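PDB 6ICL: methylxanthine N3-demethylase NdmB from Pseudomonas putida, which catalyses the N3-demethylation of theobromine and related methylxanthines in caffeine degradation, using a Rieske [2Fe-2S] cluster and a non-heme iron. Local coordinates for residues Phe36-Cys41 with Met254-Asn259; Val59-Glu64 with Thr276-Asp281; Val142-Val147 with Pro161-Phe166; Asp177-Glu182 with Cys285-Ile290. All coordinates share one frame; numbering follows the deposited sequence.

Contact 1 (Phe36-Cys41 with Met254-Asn259); sequences FWHPVC and MPYSVN
Phe-36 lies with one ring face against the cis-proline Pro-255, and this is the tight part of the contact. Pro-255 CG sits 3.8 Å from the centroid of the Phe-36 ring, 19° off its normal, a CH-pi contact displaced a little toward the rim, while Pro-255 CD packs 3.5 Å from Phe-36 CD2. With CG anti to the carbonyl carbon (chi1 -65°), Phe-36 also brings CE2 to 4.3 Å from Met-254 CB. The second pairing is looser: His-38 and Tyr-256 meet rim to rim, His-38 CE1 3.9 Å from Tyr-256 CD2, their planes 39° apart. The polar ends of both look elsewhere, His-38 NE2 to Leu-33 O and Tyr-256 OH to Glu-186. No direct hydrogen bond joins the segments; instead one water donates to Trp-37 O at 3.0 Å and to Met-254 O at 2.9 Å, bridging the two backbones. Helix 337-355 packs on Met-254 beyond. Buried throughout, this is an interface between two antiparallel sheets: an outermost strand of the Rieske domain, 37-42, set against the turn between strands 246-253 and 257-264 of the catalytic domain of a Rieske oxygenase.

Contact 2 (Val59-Glu64 with Thr276-Asp281); sequences VTLLGE and TASPVD
A type I' beta turn from Leu-61 to Glu-64, the turn of the hairpin formed by strands 57-61 and 64-71 of the Rieske-domain sheet, docks here on residues 279-281 of the catalytic domain. The segments run nearly at right angles, 101° between their strand directions, and the two backbones meet through consecutive amides of the turn. Leu-62 N donates to Pro-279 O at 2.8 Å, nearly along the C=O axis, and Gly-63 N donates to Val-280 O at 2.9 Å with a fairly straight N-H...O angle of 163°. Pro-279 centres an inverse gamma turn, a bend consistent with both carbonyls facing the turn. Beside these bonds Leu-62 lays its CD2 branch on the proline ring, 3.6 Å from Pro-279 CG. Leu-62 CG stands anti to its carbonyl carbon (chi1 -70°); CD1 continues the extended chain, while CD2 turns onto the ring. Leu-61 CD1 also reaches this ring, 4.0 Å from Pro-279 CG. With an alanine at Leu-62, CB and CG of Pro-279 would probably lose the branch that covers them, opening a gap beside the turn. At the other flank a water donates to Thr-60 O at 2.7 Å and to Ser-278 OG at 2.8 Å; Ser-278 OG is also bonded to Pro-39 O. Both direct bonds are main-chain ones, so the polar part of this docking depends on backbone shape, with the leucines and proline adding an apolar flank.

Contact 3 (Val142-Val147 with Pro161-Phe166); sequences VKYDIV and PYLSDF
The hydroxyl of Tyr-144 is gripped twice by the loop 161-166: it donates to Pro-161 O at 2.7 Å, a bond in the carbonyl plane, and accepts from Leu-163 N at a longer 3.3 Å. It bridges the carbonyl before Tyr-162 and the amide after it. Leu-163 lies along the ring, its CD2 branch over one face, 3.8 Å from the ring centroid and 27° off the normal, and its CB near CZ; Lys-143 CG covers the opposite face. A chi1 of -32°, well off the usual staggered value, with CG beside the backbone N, sets the ring between them. Sandwiched and tied at its hydroxyl, the ring should have little freedom to turn. Phe-166 closes the other end. Tyr-144 directs its edge toward the face of Phe-166, the planes 62° apart, and its own CA sits over that same face, 3.7 Å from the centroid. At the far rim of Phe-166, Asp-145 OD2 lies in the ring plane, 3.7 Å from CZ, with the carboxylate turned almost perpendicular. With a phenylalanine at Tyr-144, Pro-161 O and Leu-163 N would probably lose their shared partner. Ile-290 of strand 284-294 packs on Tyr-144 and Leu-163. Tyr-144 is an inner residue of a type I' beta turn linking strands 137-143 and 146-150 in a hairpin of the Rieske-domain sheet, held against the linker to strand 171-181.

Contact 4 (Asp177-Glu182 with Cys285-Ile290); sequences DSYIWE and CRNFMI
Asn-287 loses the most surface here, clamped against Tyr-179 in an antiparallel hydrogen-bonded pair. Asn-287 N donates to Tyr-179 O at 2.7 Å and Tyr-179 N returns a bond to Asn-287 O at 3.0 Å. Above the backbone the Tyr-179 ring folds back over its partner: CG stands between the backbone N and the carbonyl carbon (chi1 62°), which swings the ring across the neighbouring strand and puts Asn-287 CB 3.6 Å from its centroid, 22° off the normal. The asparagine amide, tilted against that ring, adds weak bonds from ND2 to Tyr-179 O and to Cys-285 SG. Tyr-179 OH reaches Arg-188 of helix 185-192. The pairing belongs to the seven-stranded antiparallel sheet of the catalytic domain, in which 171-181 is an outermost strand beside 284-294; Trp-181 and Cys-285 continue it with a second hydrogen-bonded pair. Ser-178 buries slightly more than Tyr-179 and comes second to Asn-287. It lays CB over the face of Phe-288, 3.9 Å from the ring centroid, and offers OG to Arg-286 NH1 at 2.9 Å, tilted 21° out of the guanidinium plane. Ile-180 CD1 lies across one face of that guanidinium, 3.6 Å from NH2. At the break in strand 171-181 before Tyr-179, a water donates to Asp-177 O and Asn-287 O and accepts from Met-289 N.

How the contacts relate
Contacts 1 and 2 join the Rieske-domain sheet to the catalytic-domain sheet, contact 3 holds a Rieske-domain turn against the linker between them, and contact 4 lies within the catalytic-domain sheet. Contacts 2 and 4 meet in neighbouring strands, where Ser-278 N lies 2.7 Å from Arg-286 O. Contacts 1 and 2 have centres 10 Å apart, and Ser-257 OG lies 2.8 Å from Thr-276 OG1. Phe-288 of contact 4 packs against strand 37-42, its CD1 3.5 Å from Pro-39 CG, while Ile-290 reaches contact 3. None of the four forms part of the iron or cluster site, though the Trp-181 side chain in contact 4 is about 7 Å from the mononuclear iron and touches its ligand Asp-314.

Contact 1 (Phe36-Cys41 with Met254-Asn259)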
loop_
_atom_site.group_PDB
_atom_site.type_symbol
_atom_site.label_atom_id
_atom_site.label_comp_id
_atom_site.label_asym_id
_atom_site.label_seq_id
_atom_site.Cartn_x
_atom_site.Cartn_y
_atom_site.Cartn_z
ATOM N N PHE A 36 -33.963 17.322 16.305
ATOM C CA PHE A 36 -33.292 18.486 15.750
ATOM C C PHE A 36 -32.917 18.260 14.287
ATOM O O PHE A 36 -32.795 17.124 13.815
ATOM C CB PHE A 36 -32.046 18.817 16.571
ATOM C CG PHE A 36 -32.350 19.235 17.978
ATOM C CD1 PHE A 36 -32.517 18.284 18.980
ATOM C CD2 PHE A 36 -32.456 20.589 18.306
ATOM C CE1 PHE A 36 -32.792 18.682 20.319
ATOM C CE2 PHE A 36 -32.725 21.000 19.619
ATOM C CZ PHE A 36 -32.897 20.036 20.629
ATOM N N TRP A 37 -32.767 19.366 13.567
ATOM C CA TRP A 37 -32.222 19.342 12.221
ATOM C C TRP A 37 -30.710 19.160 12.280
ATOM O O TRP A 37 -30.018 19.893 12.992
ATOM C CB TRP A 37 -32.542 20.638 11.483
ATOM C CG TRP A 37 -33.989 20.858 11.217
ATOM C CD1 TRP A 37 -34.899 21.425 12.065
ATOM C CD2 TRP A 37 -34.698 20.564 10.002
ATOM N NE1 TRP A 37 -36.123 21.491 11.460
ATOM C CE2 TRP A 37 -36.037 20.974 10.192
ATOM C CE3 TRP A 37 -34.332 19.993 8.779
ATOM C CZ2 TRP A 37 -37.023 20.834 9.196
ATOM C CZ3 TRP A 37 -35.312 19.847 7.790
ATOM C CH2 TRP A 37 -36.644 20.265 8.009
ATOM N N HIS A 38 -30.204 18.176 11.537
ATOM C CA HIS A 38 -28.768 17.946 11.443
ATOM C C HIS A 38 -28.317 18.018 9.989
ATOM O O HIS A 38 -29.017 17.522 9.094
ATOM C CB HIS A 38 -28.397 16.583 12.007
ATOM C CG HIS A 38 -28.745 16.423 13.450
ATOM N ND1 HIS A 38 -28.092 17.108 14.446
ATOM C CD2 HIS A 38 -29.691 15.672 14.058
ATOM C CE1 HIS A 38 -28.627 16.789 15.611
ATOM N NE2 HIS A 38 -29.591 15.912 15.402
ATOM N N PRO A 39 -27.153 18.602 9.722
ATOM C CA PRO A 39 -26.623 18.597 8.359
ATOM C C PRO A 39 -26.039 17.222 8.035
ATOM O O PRO A 39 -25.363 16.603 8.865
ATOM C CB PRO A 39 -25.544 19.676 8.406
ATOM C CG PRO A 39 -24.970 19.504 9.848
ATOM C CD PRO A 39 -26.154 19.050 10.714
ATOM N N VAL A 40 -26.345 16.721 6.834
ATOM C CA VAL A 40 -25.826 15.425 6.414
ATOM C C VAL A 40 -24.802 15.536 5.286
ATOM O O VAL A 40 -23.905 14.685 5.205
ATOM C CB VAL A 40 -26.967 14.471 6.031
ATOM C CG1 VAL A 40 -27.761 14.072 7.292
ATOM C CG2 VAL A 40 -27.867 15.113 4.944
ATOM N N CYS A 41 -24.865 16.565 4.449
ATOM C CA CYS A 41 -23.822 16.788 3.456
ATOM C C CYS A 41 -24.025 18.184 2.882
ATOM O O CYS A 41 -25.080 18.795 3.059
ATOM C CB CYS A 41 -23.862 15.723 2.339
ATOM S SG CYS A 41 -25.457 15.713 1.437
ATOM N N MET A 254 -28.974 24.954 19.176
ATOM C CA MET A 254 -28.794 23.634 19.753
ATOM C C MET A 254 -29.217 22.542 18.764
ATOM O O MET A 254 -30.149 22.734 17.977
ATOM C CB MET A 254 -29.587 23.527 21.046
ATOM C CG MET A 254 -29.121 24.525 22.110
ATOM S SD MET A 254 -27.522 24.088 22.825
ATOM C CE MET A 254 -28.012 22.645 23.773
ATOM N N PRO A 255 -28.563 21.370 18.823
ATOM C CA PRO A 255 -27.570 20.973 19.818
ATOM C C PRO A 255 -26.130 21.195 19.417
ATOM O O PRO A 255 -25.292 21.046 20.285
ATOM C CB PRO A 255 -27.832 19.477 19.993
ATOM C CG PRO A 255 -28.909 19.106 18.953
ATOM C CD PRO A 255 -28.943 20.230 17.977
ATOM N N TYR A 256 -25.828 21.601 18.172
ATOM C CA TYR A 256 -24.437 21.487 17.733
ATOM C C TYR A 256 -23.962 22.594 16.797
ATOM O O TYR A 256 -22.964 22.388 16.093
ATOM C CB TYR A 256 -24.217 20.150 16.996
ATOM C CG TYR A 256 -24.484 18.895 17.795
ATOM C CD1 TYR A 256 -23.798 18.641 18.986
ATOM C CD2 TYR A 256 -25.385 17.941 17.343
ATOM C CE1 TYR A 256 -24.021 17.488 19.717
ATOM C CE2 TYR A 256 -25.606 16.778 18.071
ATOM C CZ TYR A 256 -24.914 16.559 19.256
ATOM O OH TYR A 256 -25.122 15.408 19.990
ATOM N N SER A 257 -24.614 23.749 16.748
ATOM C CA SER A 257 -24.192 24.785 15.827
ATOM C C SER A 257 -23.555 25.958 16.560
ATOM O O SER A 257 -23.842 26.224 17.737
ATOM C CB SER A 257 -25.368 25.281 14.988
ATOM O OG SER A 257 -25.995 24.177 14.367
ATOM N N VAL A 258 -22.685 26.662 15.842
ATOM C CA VAL A 258 -22.042 27.884 16.333
ATOM C C VAL A 258 -22.006 28.887 15.194
ATOM O O VAL A 258 -21.420 28.614 14.141
ATOM C CB VAL A 258 -20.607 27.665 16.849
ATOM C CG1 VAL A 258 -20.014 29.019 17.325
ATOM C CG2 VAL A 258 -20.571 26.653 17.960
ATOM N N ASN A 259 -22.603 30.055 15.405
ATOM C CA ASN A 259 -22.417 31.195 14.522
ATOM C C ASN A 259 -21.600 32.227 15.293
ATOM O O ASN A 259 -22.089 32.803 16.275
ATOM C CB ASN A 259 -23.765 31.762 14.064
ATOM C CG ASN A 259 -23.609 32.887 13.062
ATOM O OD1 ASN A 259 -23.606 32.659 11.841
ATOM N ND2 ASN A 259 -23.464 34.112 13.565
HETATM O O HOH W 1 -30.240 21.842 15.207
#

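Contact 2 (Val59-Glu64 with Thr276-Asp281)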
loop_
_atom_site.group_PDB
_atom_site.type_symbol
_atom_site.label_atom_id
_atom_site.label_comp_id
_atom_site.label_asym_id
_atom_site.label_seq_id
_atom_site.Cartn_x
_atom_site.Cartn_y
_atom_site.Cartn_z
ATOM N N VAL A 59 -25.905 8.516 3.400
ATOM C CA VAL A 59 -25.372 9.241 4.548
ATOM C C VAL A 59 -25.797 8.482 5.789
ATOM O O VAL A 59 -26.755 7.706 5.773
ATOM C CB VAL A 59 -25.859 10.707 4.672
ATOM C CG1 VAL A 59 -25.368 11.561 3.514
ATOM C CG2 VAL A 59 -27.406 10.765 4.798
ATOM N N THR A 60 -25.082 8.724 6.883
ATOM C CA THR A 60 -25.418 8.132 8.165
ATOM C C THR A 60 -25.657 9.250 9.173
ATOM O O THR A 60 -24.858 10.184 9.271
ATOM C CB THR A 60 -24.313 7.168 8.610
ATOM O OG1 THR A 60 -24.194 6.136 7.617
ATOM C CG2 THR A 60 -24.661 6.514 9.949
ATOM N N LEU A 61 -26.792 9.183 9.870
ATOM C CA LEU A 61 -27.200 10.206 10.828
ATOM C C LEU A 61 -27.719 9.491 12.057
ATOM O O LEU A 61 -28.679 8.721 11.959
ATOM C CB LEU A 61 -28.286 11.130 10.274
ATOM C CG LEU A 61 -28.797 12.183 11.274
ATOM C CD1 LEU A 61 -27.652 13.042 11.817
ATOM C CD2 LEU A 61 -29.846 13.084 10.607
ATOM N N LEU A 62 -27.090 9.753 13.201
ATOM C CA LEU A 62 -27.494 9.160 14.472
ATOM C C LEU A 62 -27.534 7.643 14.361
ATOM O O LEU A 62 -28.405 6.984 14.920
ATOM C CB LEU A 62 -28.843 9.724 14.945
ATOM C CG LEU A 62 -28.795 11.188 15.403
ATOM C CD1 LEU A 62 -30.201 11.734 15.671
ATOM C CD2 LEU A 62 -27.938 11.318 16.643
ATOM N N GLY A 63 -26.569 7.081 13.637
ATOM C CA GLY A 63 -26.519 5.648 13.454
ATOM C C GLY A 63 -27.443 5.117 12.382
ATOM O O GLY A 63 -27.324 3.944 12.017
ATOM N N GLU A 64 -28.353 5.935 11.852
ATOM C CA GLU A 64 -29.290 5.493 10.829
ATOM C C GLU A 64 -28.686 5.665 9.445
ATOM O O GLU A 64 -28.092 6.702 9.141
ATOM C CB GLU A 64 -30.602 6.284 10.877
ATOM C CG GLU A 64 -31.166 6.499 12.253
ATOM C CD GLU A 64 -32.048 5.371 12.708
ATOM O OE1 GLU A 64 -32.730 5.553 13.736
ATOM O OE2 GLU A 64 -32.065 4.306 12.051
ATOM N N THR A 276 -21.289 23.564 12.201
ATOM C CA THR A 276 -22.231 22.663 12.831
ATOM C C THR A 276 -21.642 21.262 12.779
ATOM O O THR A 276 -21.107 20.842 11.743
ATOM C CB THR A 276 -23.598 22.720 12.134
ATOM O OG1 THR A 276 -24.159 24.027 12.312
ATOM C CG2 THR A 276 -24.555 21.712 12.739
ATOM N N ALA A 277 -21.719 20.552 13.895
ATOM C CA ALA A 277 -21.260 19.173 13.970
ATOM C C ALA A 277 -22.458 18.253 13.803
ATOM O O ALA A 277 -23.473 18.432 14.469
ATOM C CB ALA A 277 -20.547 18.910 15.297
ATOM N N SER A 278 -22.346 17.284 12.896
ATOM C CA SER A 278 -23.430 16.339 12.690
ATOM C C SER A 278 -23.157 15.037 13.431
ATOM O O SER A 278 -22.079 14.456 13.268
ATOM C CB SER A 278 -23.591 16.064 11.203
ATOM O OG SER A 278 -24.685 15.199 10.986
ATOM N N PRO A 279 -24.097 14.543 14.253
ATOM C CA PRO A 279 -23.860 13.298 14.987
ATOM C C PRO A 279 -24.007 12.070 14.094
ATOM O O PRO A 279 -25.072 11.452 14.040
ATOM C CB PRO A 279 -24.939 13.331 16.076
ATOM C CG PRO A 279 -26.093 14.087 15.378
ATOM C CD PRO A 279 -25.433 15.123 14.520
ATOM N N VAL A 280 -22.926 11.697 13.420
ATOM C CA VAL A 280 -22.957 10.586 12.470
ATOM C C VAL A 280 -23.266 9.274 13.182
ATOM O O VAL A 280 -24.188 8.546 12.805
ATOM C CB VAL A 280 -21.620 10.507 11.709
ATOM C CG1 VAL A 280 -21.554 9.215 10.910
ATOM C CG2 VAL A 280 -21.478 11.736 10.779
ATOM N N ASP A 281 -22.475 8.933 14.188
ATOM C CA ASP A 281 -22.678 7.711 14.957
ATOM C C ASP A 281 -22.037 7.920 16.321
ATOM O O ASP A 281 -21.644 9.037 16.680
ATOM C CB ASP A 281 -22.101 6.480 14.240
ATOM C CG ASP A 281 -20.610 6.623 13.921
ATOM O OD1 ASP A 281 -19.936 7.506 14.502
ATOM O OD2 ASP A 281 -20.096 5.860 13.074
HETATM O O HOH W 2 -24.850 12.914 9.409
#

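Contact 3 (Val142-Val147 with Pro161-Phe166)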
loop_
_atom_site.group_PDB
_atom_site.type_symbol
_atom_site.label_atom_id
_atom_site.label_comp_id
_atom_site.label_asym_id
_atom_site.label_seq_id
_atom_site.Cartn_x
_atom_site.Cartn_y
_atom_site.Cartn_z
ATOM N N VAL A 142 -32.775 22.020 1.995
ATOM C CA VAL A 142 -31.480 22.617 1.678
ATOM C C VAL A 142 -31.457 24.048 2.208
ATOM O O VAL A 142 -32.325 24.859 1.875
ATOM C CB VAL A 142 -31.211 22.581 0.163
ATOM C CG1 VAL A 142 -29.901 23.314 -0.173
ATOM C CG2 VAL A 142 -31.135 21.144 -0.334
ATOM N N LYS A 143 -30.465 24.374 3.028
ATOM C CA LYS A 143 -30.326 25.753 3.473
ATOM C C LYS A 143 -28.848 26.057 3.620
ATOM O O LYS A 143 -28.092 25.230 4.121
ATOM C CB LYS A 143 -31.063 26.000 4.793
ATOM C CG LYS A 143 -31.286 27.494 5.105
ATOM C CD LYS A 143 -32.195 27.670 6.310
ATOM C CE LYS A 143 -32.523 29.140 6.550
ATOM N NZ LYS A 143 -33.517 29.246 7.672
ATOM N N TYR A 144 -28.446 27.235 3.157
ATOM C CA TYR A 144 -27.044 27.642 3.102
ATOM C C TYR A 144 -26.199 26.660 2.284
ATOM O O TYR A 144 -25.018 26.439 2.591
ATOM C CB TYR A 144 -26.417 27.806 4.493
ATOM C CG TYR A 144 -27.323 28.283 5.609
ATOM C CD1 TYR A 144 -27.950 29.534 5.565
ATOM C CD2 TYR A 144 -27.524 27.487 6.732
ATOM C CE1 TYR A 144 -28.753 29.981 6.626
ATOM C CE2 TYR A 144 -28.329 27.911 7.777
ATOM C CZ TYR A 144 -28.941 29.154 7.729
ATOM O OH TYR A 144 -29.719 29.544 8.804
ATOM N N ASP A 145 -26.800 26.067 1.251
ATOM C CA ASP A 145 -26.138 25.086 0.388
ATOM C C ASP A 145 -25.672 23.872 1.182
ATOM O O ASP A 145 -24.647 23.257 0.872
ATOM C CB ASP A 145 -24.981 25.715 -0.395
ATOM C CG ASP A 145 -25.478 26.715 -1.447
ATOM O OD1 ASP A 145 -26.660 26.592 -1.866
ATOM O OD2 ASP A 145 -24.700 27.619 -1.839
ATOM N N ILE A 146 -26.449 23.515 2.201
ATOM C CA ILE A 146 -26.219 22.322 2.999
ATOM C C ILE A 146 -27.523 21.545 3.074
ATOM O O ILE A 146 -28.601 22.147 3.098
ATOM C CB ILE A 146 -25.693 22.703 4.396
ATOM C CG1 ILE A 146 -24.226 23.140 4.280
ATOM C CG2 ILE A 146 -25.873 21.551 5.373
ATOM C CD1 ILE A 146 -23.623 23.675 5.585
ATOM N N VAL A 147 -27.436 20.212 3.068
ATOM C CA VAL A 147 -28.604 19.346 3.196
ATOM C C VAL A 147 -28.842 19.007 4.666
ATOM O O VAL A 147 -27.981 18.410 5.325
ATOM C CB VAL A 147 -28.433 18.063 2.371
ATOM C CG1 VAL A 147 -29.710 17.217 2.433
ATOM C CG2 VAL A 147 -28.063 18.406 0.929
ATOM N N PRO A 161 -30.451 25.366 12.045
ATOM C CA PRO A 161 -29.548 26.279 12.743
ATOM C C PRO A 161 -29.360 27.631 12.078
ATOM O O PRO A 161 -29.447 27.787 10.854
ATOM C CB PRO A 161 -28.235 25.490 12.774
ATOM C CG PRO A 161 -28.745 24.055 13.040
ATOM C CD PRO A 161 -30.037 23.957 12.218
ATOM N N TYR A 162 -29.046 28.604 12.928
ATOM C CA TYR A 162 -28.850 29.972 12.505
ATOM C C TYR A 162 -27.462 30.186 11.909
ATOM O O TYR A 162 -26.449 29.847 12.529
ATOM C CB TYR A 162 -29.037 30.897 13.711
ATOM C CG TYR A 162 -28.764 32.323 13.365
ATOM C CD1 TYR A 162 -29.709 33.078 12.652
ATOM C CD2 TYR A 162 -27.560 32.912 13.713
ATOM C CE1 TYR A 162 -29.455 34.374 12.315
ATOM C CE2 TYR A 162 -27.296 34.209 13.385
ATOM C CZ TYR A 162 -28.243 34.936 12.695
ATOM O OH TYR A 162 -27.951 36.228 12.378
ATOM N N LEU A 163 -27.418 30.818 10.740
ATOM C CA LEU A 163 -26.198 31.369 10.170
ATOM C C LEU A 163 -26.505 32.784 9.706
ATOM O O LEU A 163 -27.543 33.027 9.095
ATOM C CB LEU A 163 -25.681 30.531 8.989
ATOM C CG LEU A 163 -24.804 31.228 7.945
ATOM C CD1 LEU A 163 -23.403 31.486 8.468
ATOM C CD2 LEU A 163 -24.765 30.433 6.624
ATOM N N SER A 164 -25.618 33.721 10.005
ATOM C CA SER A 164 -25.854 35.105 9.631
ATOM C C SER A 164 -25.161 35.419 8.313
ATOM O O SER A 164 -24.109 34.850 7.992
ATOM C CB SER A 164 -25.364 36.060 10.723
ATOM O OG SER A 164 -23.950 36.093 10.808
ATOM N N ASP A 165 -25.772 36.329 7.547
ATOM C CA ASP A 165 -25.161 37.015 6.403
ATOM C C ASP A 165 -24.984 36.150 5.160
ATOM O O ASP A 165 -24.264 36.575 4.246
ATOM C CB ASP A 165 -23.788 37.611 6.739
ATOM C CG ASP A 165 -23.842 38.613 7.871
ATOM O OD1 ASP A 165 -23.711 38.208 9.050
ATOM O OD2 ASP A 165 -24.006 39.816 7.581
ATOM N N PHE A 166 -25.613 34.979 5.074
ATOM C CA PHE A 166 -25.501 34.189 3.853
ATOM C C PHE A 166 -25.981 34.992 2.652
ATOM O O PHE A 166 -25.383 34.922 1.572
ATOM C CB PHE A 166 -26.285 32.879 4.008
ATOM C CG PHE A 166 -26.057 31.864 2.885
ATOM C CD1 PHE A 166 -24.958 31.007 2.906
ATOM C CD2 PHE A 166 -26.969 31.748 1.839
ATOM C CE1 PHE A 166 -24.761 30.064 1.891
ATOM C CE2 PHE A 166 -26.778 30.829 0.821
ATOM C CZ PHE A 166 -25.668 29.979 0.847
#

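Contact 4 (Asp177-Glu182 with Cys285-Ile290)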
loop_
_atom_site.group_PDB
_atom_site.type_symbol
_atom_site.label_atom_id
_atom_site.label_comp_id
_atom_site.label_asym_id
_atom_site.label_seq_id
_atom_site.Cartn_x
_atom_site.Cartn_y
_atom_site.Cartn_z
ATOM N N ASP A 177 -16.152 21.966 2.078
ATOM C CA ASP A 177 -16.404 20.528 2.139
ATOM C C ASP A 177 -16.451 20.104 3.601
ATOM O O ASP A 177 -15.742 20.657 4.441
ATOM C CB ASP A 177 -15.308 19.716 1.423
ATOM C CG ASP A 177 -15.436 19.727 -0.102
ATOM O OD1 ASP A 177 -16.474 20.136 -0.667
ATOM O OD2 ASP A 177 -14.471 19.290 -0.743
ATOM N N SER A 178 -17.292 19.132 3.907
ATOM C CA SER A 178 -17.370 18.668 5.290
ATOM C C SER A 178 -16.154 17.802 5.652
ATOM O O SER A 178 -15.449 17.277 4.786
ATOM C CB SER A 178 -18.653 17.879 5.497
ATOM O OG SER A 178 -18.565 16.647 4.791
ATOM N N TYR A 179 -15.906 17.646 6.953
ATOM C CA TYR A 179 -14.786 16.823 7.398
ATOM C C TYR A 179 -15.212 16.006 8.610
ATOM O O TYR A 179 -16.065 16.434 9.401
ATOM C CB TYR A 179 -13.534 17.675 7.730
ATOM C CG TYR A 179 -13.762 18.651 8.855
ATOM C CD1 TYR A 179 -14.326 19.900 8.602
ATOM C CD2 TYR A 179 -13.421 18.331 10.182
ATOM C CE1 TYR A 179 -14.560 20.814 9.635
ATOM C CE2 TYR A 179 -13.669 19.247 11.226
ATOM C CZ TYR A 179 -14.226 20.487 10.936
ATOM O OH TYR A 179 -14.480 21.421 11.936
ATOM N N ILE A 180 -14.611 14.813 8.739
ATOM C CA ILE A 180 -14.923 13.859 9.803
ATOM C C ILE A 180 -13.860 14.006 10.890
ATOM O O ILE A 180 -12.664 14.109 10.587
ATOM C CB ILE A 180 -14.965 12.418 9.255
ATOM C CG1 ILE A 180 -16.175 12.224 8.338
ATOM C CG2 ILE A 180 -14.946 11.371 10.379
ATOM C CD1 ILE A 180 -17.405 11.663 9.047
ATOM N N TRP A 181 -14.293 14.069 12.150
ATOM C CA TRP A 181 -13.412 13.859 13.298
ATOM C C TRP A 181 -13.887 12.613 14.025
ATOM O O TRP A 181 -15.101 12.365 14.116
ATOM C CB TRP A 181 -13.411 15.050 14.284
ATOM C CG TRP A 181 -12.502 16.211 13.913
ATOM C CD1 TRP A 181 -11.761 16.348 12.772
ATOM C CD2 TRP A 181 -12.228 17.387 14.712
ATOM N NE1 TRP A 181 -11.055 17.539 12.801
ATOM C CE2 TRP A 181 -11.309 18.185 13.987
ATOM C CE3 TRP A 181 -12.664 17.833 15.970
ATOM C CZ2 TRP A 181 -10.822 19.402 14.473
ATOM C CZ3 TRP A 181 -12.190 19.050 16.449
ATOM C CH2 TRP A 181 -11.277 19.818 15.705
ATOM N N GLU A 182 -12.935 11.835 14.546
ATOM C CA GLU A 182 -13.253 10.649 15.352
ATOM C C GLU A 182 -13.455 11.060 16.817
ATOM O O GLU A 182 -12.667 10.755 17.725
ATOM C CB GLU A 182 -12.161 9.596 15.195
ATOM C CG GLU A 182 -12.057 9.099 13.755
ATOM C CD GLU A 182 -10.806 8.296 13.520
ATOM O OE1 GLU A 182 -10.682 7.214 14.139
ATOM O OE2 GLU A 182 -9.941 8.754 12.732
ATOM N N CYS A 285 -18.163 12.474 14.118
ATOM C CA CYS A 285 -19.063 13.532 13.710
ATOM C C CYS A 285 -18.552 14.115 12.403
ATOM O O CYS A 285 -17.350 14.112 12.127
ATOM C CB CYS A 285 -19.187 14.631 14.785
ATOM S SG CYS A 285 -17.605 15.336 15.293
ATOM N N ARG A 286 -19.475 14.602 11.596
ATOM C CA ARG A 286 -19.144 15.209 10.318
ATOM C C ARG A 286 -19.445 16.687 10.442
ATOM O O ARG A 286 -20.554 17.063 10.829
ATOM C CB ARG A 286 -19.949 14.590 9.174
ATOM C CG ARG A 286 -19.710 15.323 7.845
ATOM C CD ARG A 286 -20.475 14.696 6.719
ATOM N NE ARG A 286 -20.044 13.337 6.461
ATOM C CZ ARG A 286 -18.886 12.996 5.886
ATOM N NH1 ARG A 286 -17.992 13.923 5.500
ATOM N NH2 ARG A 286 -18.618 11.709 5.690
ATOM N N ASN A 287 -18.457 17.510 10.134
ATOM C CA ASN A 287 -18.468 18.906 10.503
ATOM C C ASN A 287 -18.517 19.782 9.260
ATOM O O ASN A 287 -17.801 19.539 8.278
ATOM C CB ASN A 287 -17.245 19.189 11.359
ATOM C CG ASN A 287 -17.207 18.268 12.560
ATOM O OD1 ASN A 287 -18.015 18.422 13.459
ATOM N ND2 ASN A 287 -16.323 17.252 12.543
ATOM N N PHE A 288 -19.366 20.801 9.338
ATOM C CA PHE A 288 -19.699 21.699 8.244
ATOM C C PHE A 288 -19.272 23.101 8.633
ATOM O O PHE A 288 -19.760 23.642 9.630
ATOM C CB PHE A 288 -21.194 21.639 7.971
ATOM C CG PHE A 288 -21.629 20.319 7.465
ATOM C CD1 PHE A 288 -21.858 19.266 8.343
ATOM C CD2 PHE A 288 -21.769 20.105 6.100
ATOM C CE1 PHE A 288 -22.236 18.044 7.884
ATOM C CE2 PHE A 288 -22.165 18.866 5.628
ATOM C CZ PHE A 288 -22.385 17.828 6.514
ATOM N N MET A 289 -18.356 23.681 7.866
ATOM C CA MET A 289 -17.867 25.023 8.128
ATOM C C MET A 289 -18.312 25.973 7.022
ATOM O O MET A 289 -18.288 25.612 5.836
ATOM C CB MET A 289 -16.343 25.023 8.233
ATOM C CG MET A 289 -15.749 26.396 8.443
ATOM S SD MET A 289 -13.962 26.285 8.544
ATOM C CE MET A 289 -13.550 26.237 6.817
ATOM N N ILE A 290 -18.710 27.194 7.416
ATOM C CA ILE A 290 -19.045 28.271 6.486
ATOM C C ILE A 290 -18.314 29.532 6.934
ATOM O O ILE A 290 -18.337 29.889 8.119
ATOM C CB ILE A 290 -20.566 28.509 6.399
ATOM C CG1 ILE A 290 -21.238 27.245 5.846
ATOM C CG2 ILE A 290 -20.887 29.754 5.535
ATOM C CD1 ILE A 290 -22.759 27.320 5.701
HETATM O O HOH W 3 -16.476 21.805 6.738
#